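Long-range contact in putative uronate isomerase (Thermotoga maritima, PDB 4NAR), which is of unconfirmed function but may act as a lactate racemase: residues G286-M298 / W411-K423. Numbering follows the deposited sequence.
With SO4 (sulfate ion), chain C.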
loop_
_atom_site.group_PDB
_atom_site.type_symbol
_atom_site.label_atom_id
_atom_site.label_comp_id
_atom_site.label_asym_id
_atom_site.label_seq_id
_atom_site.Cartn_x
_atom_site.Cartn_y
_atom_site.Cartn_z
ATOM N N GLY A 286 -1.800 9.508 -5.329
ATOM C CA GLY A 286 -1.702 8.920 -6.660
ATOM C C GLY A 286 -2.643 7.734 -6.883
ATOM O O GLY A 286 -2.958 7.405 -8.038
ATOM N N LYS A 287 -3.087 7.094 -5.795
ATOM C CA LYS A 287 -4.152 6.070 -5.858
ATOM C C LYS A 287 -5.376 6.522 -6.672
ATOM O O LYS A 287 -6.063 5.702 -7.294
ATOM C CB LYS A 287 -4.601 5.662 -4.453
ATOM C CG LYS A 287 -3.889 4.430 -3.901
ATOM C CD LYS A 287 -3.732 4.513 -2.381
ATOM C CE LYS A 287 -3.196 3.211 -1.812
ATOM N NZ LYS A 287 -1.932 2.778 -2.496
ATOM N N GLY A 288 -5.629 7.832 -6.663
ATOM C CA GLY A 288 -6.678 8.420 -7.475
ATOM C C GLY A 288 -6.504 8.140 -8.956
ATOM O O GLY A 288 -7.486 7.868 -9.655
ATOM N N SER A 289 -5.265 8.204 -9.442
ATOM C CA SER A 289 -5.001 7.831 -10.830
ATOM C C SER A 289 -5.028 6.300 -11.051
ATOM O O SER A 289 -5.700 5.813 -11.982
ATOM C CB SER A 289 -3.680 8.428 -11.308
ATOM O OG SER A 289 -3.271 7.861 -12.545
ATOM N N TYR A 290 -4.325 5.545 -10.196
ATOM C CA TYR A 290 -4.204 4.090 -10.398
ATOM C C TYR A 290 -5.561 3.393 -10.503
ATOM O O TYR A 290 -5.726 2.467 -11.308
ATOM C CB TYR A 290 -3.427 3.399 -9.273
ATOM C CG TYR A 290 -2.208 4.130 -8.768
ATOM C CD1 TYR A 290 -1.355 4.811 -9.636
ATOM C CD2 TYR A 290 -1.905 4.139 -7.412
ATOM C CE1 TYR A 290 -0.243 5.471 -9.161
ATOM C CE2 TYR A 290 -0.788 4.803 -6.924
ATOM C CZ TYR A 290 0.039 5.470 -7.803
ATOM O OH TYR A 290 1.145 6.138 -7.317
ATOM N N LYS A 291 -6.523 3.814 -9.680
ATOM C CA LYS A 291 -7.814 3.114 -9.625
ATOM C C LYS A 291 -8.667 3.332 -10.869
ATOM O O LYS A 291 -9.701 2.677 -11.037
ATOM C CB LYS A 291 -8.617 3.492 -8.375
ATOM C CG LYS A 291 -7.942 3.100 -7.065
ATOM C CD LYS A 291 -7.598 1.622 -7.045
ATOM C CE LYS A 291 -7.832 1.020 -5.663
ATOM N NZ LYS A 291 -6.905 1.498 -4.580
ATOM N N LEU A 292 -8.217 4.225 -11.750
ATOM C CA LEU A 292 -8.964 4.536 -12.961
ATOM C C LEU A 292 -8.259 4.078 -14.246
ATOM O O LEU A 292 -8.625 4.508 -15.342
ATOM C CB LEU A 292 -9.258 6.040 -13.007
ATOM C CG LEU A 292 -10.128 6.555 -11.838
ATOM C CD1 LEU A 292 -10.226 8.088 -11.803
ATOM C CD2 LEU A 292 -11.532 5.904 -11.854
ATOM N N GLN A 293 -7.267 3.197 -14.124
ATOM C CA GLN A 293 -6.417 2.857 -15.279
ATOM C C GLN A 293 -6.679 1.526 -15.991
ATOM O O GLN A 293 -5.960 1.188 -16.938
ATOM C CB GLN A 293 -4.934 2.939 -14.904
ATOM C CG GLN A 293 -4.430 4.358 -14.698
ATOM C CD GLN A 293 -2.929 4.405 -14.449
ATOM O OE1 GLN A 293 -2.150 3.628 -15.042
ATOM N NE2 GLN A 293 -2.513 5.307 -13.552
ATOM N N ARG A 294 -7.676 0.760 -15.549
ATOM C CA ARG A 294 -8.137 -0.351 -16.376
ATOM C C ARG A 294 -8.509 0.147 -17.772
ATOM O O ARG A 294 -8.975 1.292 -17.935
ATOM C CB ARG A 294 -9.281 -1.113 -15.714
ATOM C CG ARG A 294 -8.731 -2.115 -14.715
ATOM C CD ARG A 294 -9.707 -3.197 -14.346
ATOM N NE ARG A 294 -8.997 -4.233 -13.607
ATOM C CZ ARG A 294 -9.577 -5.141 -12.827
ATOM N NH1 ARG A 294 -10.900 -5.155 -12.686
ATOM N NH2 ARG A 294 -8.824 -6.029 -12.178
ATOM N N PRO A 295 -8.257 -0.689 -18.793
ATOM C CA PRO A 295 -8.466 -0.204 -20.162
ATOM C C PRO A 295 -9.937 0.127 -20.399
ATOM O O PRO A 295 -10.819 -0.643 -19.972
ATOM C CB PRO A 295 -8.021 -1.386 -21.036
ATOM C CG PRO A 295 -8.033 -2.581 -20.145
ATOM C CD PRO A 295 -7.746 -2.073 -18.757
ATOM N N GLY A 296 -10.187 1.271 -21.040
ATOM C CA GLY A 296 -11.542 1.698 -21.341
ATOM C C GLY A 296 -12.211 2.542 -20.260
ATOM O O GLY A 296 -13.283 3.122 -20.505
ATOM N N VAL A 297 -11.609 2.616 -19.066
ATOM C CA VAL A 297 -12.241 3.380 -17.983
ATOM C C VAL A 297 -12.191 4.893 -18.236
ATOM O O VAL A 297 -13.190 5.603 -18.072
ATOM C CB VAL A 297 -11.706 2.997 -16.577
ATOM C CG1 VAL A 297 -12.229 3.946 -15.528
ATOM C CG2 VAL A 297 -12.149 1.594 -16.223
HETATM N N MSE A 298 -11.042 5.378 -18.675
HETATM C CA MSE A 298 -10.913 6.787 -19.028
HETATM C C MSE A 298 -11.012 6.955 -20.547
HETATM O O MSE A 298 -10.446 6.160 -21.305
HETATM C CB MSE A 298 -9.576 7.342 -18.527
HETATM C CG MSE A 298 -9.419 7.282 -17.035
HETATM SE SE MSE A 298 -10.642 8.545 -16.209
HETATM C CE MSE A 298 -11.663 7.274 -15.239
ATOM N N TRP A 411 -17.804 12.193 -9.674
ATOM C CA TRP A 411 -17.313 12.704 -8.405
ATOM C C TRP A 411 -17.170 11.486 -7.493
ATOM O O TRP A 411 -18.162 10.939 -7.006
ATOM C CB TRP A 411 -18.325 13.705 -7.844
ATOM C CG TRP A 411 -17.906 14.486 -6.639
ATOM C CD1 TRP A 411 -18.237 14.225 -5.338
ATOM C CD2 TRP A 411 -17.126 15.694 -6.619
ATOM N NE1 TRP A 411 -17.701 15.186 -4.510
ATOM C CE2 TRP A 411 -17.010 16.096 -5.271
ATOM C CE3 TRP A 411 -16.501 16.466 -7.608
ATOM C CZ2 TRP A 411 -16.301 17.235 -4.889
ATOM C CZ3 TRP A 411 -15.800 17.594 -7.230
ATOM C CH2 TRP A 411 -15.700 17.967 -5.882
ATOM N N ILE A 412 -15.928 11.054 -7.292
ATOM C CA ILE A 412 -15.633 9.812 -6.586
ATOM C C ILE A 412 -15.311 10.056 -5.123
ATOM O O ILE A 412 -14.279 10.663 -4.799
ATOM C CB ILE A 412 -14.435 9.078 -7.243
ATOM C CG1 ILE A 412 -14.645 8.960 -8.761
ATOM C CG2 ILE A 412 -14.215 7.698 -6.605
ATOM C CD1 ILE A 412 -13.427 8.402 -9.490
ATOM N N VAL A 413 -16.207 9.594 -4.248
ATOM C CA VAL A 413 -16.011 9.647 -2.799
ATOM C C VAL A 413 -16.312 8.272 -2.228
ATOM O O VAL A 413 -17.367 7.710 -2.515
ATOM C CB VAL A 413 -16.969 10.650 -2.108
ATOM C CG1 VAL A 413 -16.755 10.644 -0.584
ATOM C CG2 VAL A 413 -16.790 12.057 -2.652
ATOM N N PRO A 414 -15.380 7.712 -1.438
ATOM C CA PRO A 414 -14.053 8.278 -1.146
ATOM C C PRO A 414 -13.037 7.974 -2.255
ATOM O O PRO A 414 -13.033 6.888 -2.863
ATOM C CB PRO A 414 -13.651 7.570 0.152
ATOM C CG PRO A 414 -14.317 6.211 0.037
ATOM C CD PRO A 414 -15.631 6.465 -0.685
ATOM N N GLY A 415 -12.162 8.936 -2.511
ATOM C CA GLY A 415 -11.269 8.817 -3.646
ATOM C C GLY A 415 -10.118 7.846 -3.459
ATOM O O GLY A 415 -9.563 7.700 -2.353
ATOM N N GLY A 416 -9.750 7.192 -4.558
ATOM C CA GLY A 416 -8.594 6.316 -4.577
ATOM C C GLY A 416 -8.800 4.988 -3.872
ATOM O O GLY A 416 -7.840 4.245 -3.668
ATOM N N LYS A 417 -10.040 4.687 -3.494
ATOM C CA LYS A 417 -10.331 3.461 -2.753
ATOM C C LYS A 417 -10.755 2.320 -3.681
ATOM O O LYS A 417 -10.089 1.289 -3.746
ATOM C CB LYS A 417 -11.394 3.711 -1.672
ATOM C CG LYS A 417 -10.974 4.716 -0.569
ATOM C CD LYS A 417 -9.706 4.255 0.145
ATOM C CE LYS A 417 -9.088 5.382 0.974
ATOM N NZ LYS A 417 -9.874 5.789 2.169
ATOM N N TYR A 418 -11.850 2.524 -4.411
ATOM C CA TYR A 418 -12.422 1.493 -5.288
ATOM C C TYR A 418 -11.763 1.389 -6.660
ATOM O O TYR A 418 -11.376 2.407 -7.239
ATOM C CB TYR A 418 -13.924 1.732 -5.461
ATOM C CG TYR A 418 -14.656 1.443 -4.189
ATOM C CD1 TYR A 418 -14.677 2.373 -3.162
ATOM C CD2 TYR A 418 -15.274 0.210 -3.975
ATOM C CE1 TYR A 418 -15.320 2.106 -1.965
ATOM C CE2 TYR A 418 -15.926 -0.070 -2.776
ATOM C CZ TYR A 418 -15.943 0.888 -1.773
ATOM O OH TYR A 418 -16.573 0.635 -0.572
ATOM N N LEU A 419 -11.649 0.155 -7.164
ATOM C CA LEU A 419 -11.169 -0.117 -8.523
ATOM C C LEU A 419 -12.345 0.049 -9.486
ATOM O O LEU A 419 -13.425 -0.515 -9.264
ATOM C CB LEU A 419 -10.677 -1.557 -8.628
ATOM C CG LEU A 419 -9.452 -1.935 -9.459
ATOM C CD1 LEU A 419 -9.613 -3.375 -9.970
ATOM C CD2 LEU A 419 -9.166 -0.962 -10.590
ATOM N N TYR A 420 -12.148 0.820 -10.549
ATOM C CA TYR A 420 -13.193 0.986 -11.552
ATOM C C TYR A 420 -13.000 0.052 -12.748
ATOM O O TYR A 420 -11.866 -0.203 -13.174
ATOM C CB TYR A 420 -13.292 2.453 -11.978
ATOM C CG TYR A 420 -14.103 3.240 -10.985
ATOM C CD1 TYR A 420 -13.545 3.673 -9.782
ATOM C CD2 TYR A 420 -15.441 3.507 -11.221
ATOM C CE1 TYR A 420 -14.297 4.375 -8.856
ATOM C CE2 TYR A 420 -16.199 4.210 -10.306
ATOM C CZ TYR A 420 -15.632 4.637 -9.124
ATOM O OH TYR A 420 -16.405 5.328 -8.219
ATOM N N ASP A 421 -14.104 -0.493 -13.257
ATOM C CA ASP A 421 -14.052 -1.314 -14.462
ATOM C C ASP A 421 -15.254 -1.022 -15.374
ATOM O O ASP A 421 -16.270 -0.480 -14.921
ATOM C CB ASP A 421 -13.964 -2.803 -14.114
ATOM C CG ASP A 421 -13.141 -3.597 -15.139
ATOM O OD1 ASP A 421 -12.925 -3.073 -16.269
ATOM O OD2 ASP A 421 -12.708 -4.739 -14.819
ATOM N N LEU A 422 -15.112 -1.345 -16.659
ATOM C CA LEU A 422 -16.203 -1.210 -17.633
ATOM C C LEU A 422 -17.149 -2.407 -17.552
ATOM O O LEU A 422 -16.704 -3.564 -17.613
ATOM C CB LEU A 422 -15.655 -1.100 -19.061
ATOM C CG LEU A 422 -15.337 0.286 -19.628
ATOM C CD1 LEU A 422 -14.878 0.165 -21.085
ATOM C CD2 LEU A 422 -16.550 1.201 -19.523
ATOM N N LYS A 423 -18.447 -2.127 -17.424
ATOM C CA LYS A 423 -19.449 -3.179 -17.212
ATOM C C LYS A 423 -19.904 -3.830 -18.512
ATOM O O LYS A 423 -19.308 -3.603 -19.567
ATOM C CB LYS A 423 -20.653 -2.634 -16.439
ATOM C CG LYS A 423 -21.950 -2.599 -17.216
ATOM C CD LYS A 423 -23.132 -2.407 -16.255
ATOM C CE LYS A 423 -23.007 -1.099 -15.465
ATOM N NZ LYS A 423 -24.048 -0.945 -14.387
HETATM S S SO4 C . -0.345 1.049 0.495
HETATM O O1 SO4 C . -0.589 -0.397 0.674
HETATM O O2 SO4 C . 0.303 1.591 1.704
HETATM O O3 SO4 C . 0.522 1.331 -0.662
HETATM O O4 SO4 C . -1.649 1.691 0.302
HETATM O O HOH W 1 -9.603 1.238 -13.317
HETATM O O HOH W 2 -11.661 -2.527 -18.309
#
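Leu419 CD1 sits over one face of the Arg294 guanidinium, 3.4 Å from CZ, the two side chains crossing at about a right angle. Asp421 approaches the same group obliquely, its carboxylate plane turned 53° from the guanidinium; the salt bridge from Arg294 NH1 to Asp421 OD2 is short (2.8 Å), but as a hydrogen bond it is bent and weak. The Tyr420 ring has Lys291 O at its edge, near the ring plane, while Leu292 CD2 packs obliquely against it, 3.7 Å from CD1, and also meets the tip of Ile412. The contact shows how a type I turn, here Tyr290 to Gln293, can be docked on a strand by a single direct backbone bond, with side chains and a water doing the rest. Tyr420 N gives that nearly straight bond to Lys291 O (3.1 Å), and a water extends the link, donating to Lys291 O and Tyr420 O and accepting from Arg294 N. Lys291, with CG beside its backbone N (chi1 -63°) and further bends along the chain, curls over the carbonyls of 416-418 and bonds through NZ to Gly416 O (3.0 Å) from above the carbonyl plane. A leucine here would probably leave Gly416 O without this donor and put apolar methyls near Tyr418 O. Farther along, Leu422 CD1 lies 3.4 Å from Gly296 O. Around the contact, Gln273 of strand 268-274 bonds both Gly288 O and Gly416 N, helix 347-357 packs on Tyr290, and strand 419-422 pairs in parallel with strand 261-264.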